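Local coordinates for protein GH59 galactosidase (PDB 2V4V) that belongs to a family 59 glycoside hydrolase probably acting on plant cell-wall polysaccharides and, as its family 6 carbohydrate-binding module, binds xylose, at residues S13-S16 with G17-T20. Numbering follows the deposited sequence. Where two conformers were deposited one is given.
Sequences SNQS and GIQT
Gln15, in the middle of strand 14-16, reaches Ile18 across a turn at Gly17, whose positive phi (92°), a backbone conformation readily taken by glycine, sends the chain off in a new direction. The side chain of Gln15 bridges the bend. Its CG lies between the backbone N and the carbonyl carbon (chi1 59°), and a second bend at chi2 carries the amide across to the backbone beyond the glycine. There OE1 accepts the N-H of Ile18: N to OE1 is 3.0 Å and the angle at the hydrogen is 160°, so the bond is fairly straight, although the donor stands somewhat out of the carbonyl plane. Gly17 N is equally near OE1, but its angle is too poor for a hydrogen bond. The other end of the amide works through water: Gln15 NE2 donates to water 1 at 3.2 Å, and that water donates to Ile18 O at 2.8 Å. Both polar backbone groups of Ile18 are therefore linked to one amide, directly at N and through water at O, which should restrict rotation of the Gln15 amide. Apolar contact backs this up, the Ile18 side chain crossing that of Gln15 at a slant, with CD1 3.9 Å from Gln15 CG and CG1 3.9 Å from Gln15 CB. Ile18 is buried, also touching Tyr12, Val30 and Thr39. The turn joins strand 14-16, an outer strand of the five-stranded sheet, which begins with a classic beta bulge where Ser13 and Asn14 face Val40 of strand 38-48, to strand 19-22, which pairs antiparallel with strand 28-31 near the bound xylose.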
# COMPACT_ATOMS: atom_id res chain seq x y z
N SER A 13 -11.64 -2.68 0.08
CA SER A 13 -13.06 -2.41 -0.22
C SER A 13 -13.35 -2.30 -1.73
O SER A 13 -14.45 -2.59 -2.20
CB SER A 13 -13.49 -1.09 0.47
OG SER A 13 -13.15 -1.17 1.86
N ASN A 14 -12.33 -1.84 -2.46
CA ASN A 14 -12.43 -1.56 -3.89
C ASN A 14 -11.02 -1.59 -4.49
O ASN A 14 -10.04 -1.33 -3.77
CB ASN A 14 -13.07 -0.18 -4.09
CG ASN A 14 -13.21 0.22 -5.56
OD1 ASN A 14 -13.09 1.39 -5.90
ND2 ASN A 14 -13.46 -0.77 -6.43
N GLN A 15 -10.89 -1.88 -5.78
CA GLN A 15 -9.56 -1.86 -6.42
C GLN A 15 -9.70 -1.49 -7.89
O GLN A 15 -10.77 -1.69 -8.49
CB GLN A 15 -8.86 -3.22 -6.29
CG GLN A 15 -9.65 -4.36 -6.92
CD GLN A 15 -9.33 -4.58 -8.39
OE1 GLN A 15 -8.37 -4.05 -8.93
NE2 GLN A 15 -10.17 -5.40 -9.04
N SER A 16 -8.61 -0.98 -8.45
CA SER A 16 -8.56 -0.80 -9.88
C SER A 16 -7.28 -1.40 -10.44
O SER A 16 -6.17 -0.96 -10.07
CB SER A 16 -8.61 0.68 -10.21
OG SER A 16 -8.38 0.90 -11.60
N GLY A 17 -7.46 -2.42 -11.29
CA GLY A 17 -6.34 -2.92 -12.11
C GLY A 17 -5.51 -4.07 -11.57
O GLY A 17 -4.61 -4.58 -12.26
N ILE A 18 -5.78 -4.49 -10.33
CA ILE A 18 -4.91 -5.48 -9.69
C ILE A 18 -5.56 -6.87 -9.60
O ILE A 18 -6.78 -7.04 -9.91
CB ILE A 18 -4.32 -4.94 -8.32
CG1 ILE A 18 -5.41 -4.67 -7.27
CG2 ILE A 18 -3.59 -3.59 -8.58
CD1 ILE A 18 -6.11 -5.93 -6.68
N GLN A 19 -4.78 -7.86 -9.15
CA GLN A 19 -5.34 -9.19 -8.88
C GLN A 19 -4.66 -9.76 -7.65
O GLN A 19 -3.46 -9.51 -7.47
CB GLN A 19 -5.10 -10.14 -10.05
CG GLN A 19 -5.54 -9.57 -11.37
CD GLN A 19 -5.07 -10.42 -12.53
OE1 GLN A 19 -5.07 -11.68 -12.43
NE2 GLN A 19 -4.66 -9.76 -13.64
N THR A 20 -5.44 -10.45 -6.81
CA THR A 20 -4.87 -11.11 -5.65
C THR A 20 -4.35 -12.49 -6.05
O THR A 20 -4.91 -13.16 -6.95
CB THR A 20 -5.93 -11.32 -4.54
OG1 THR A 20 -7.10 -11.91 -5.10
CG2 THR A 20 -6.26 -9.94 -3.94
O HOH W 1 -8.57 -5.95 -11.70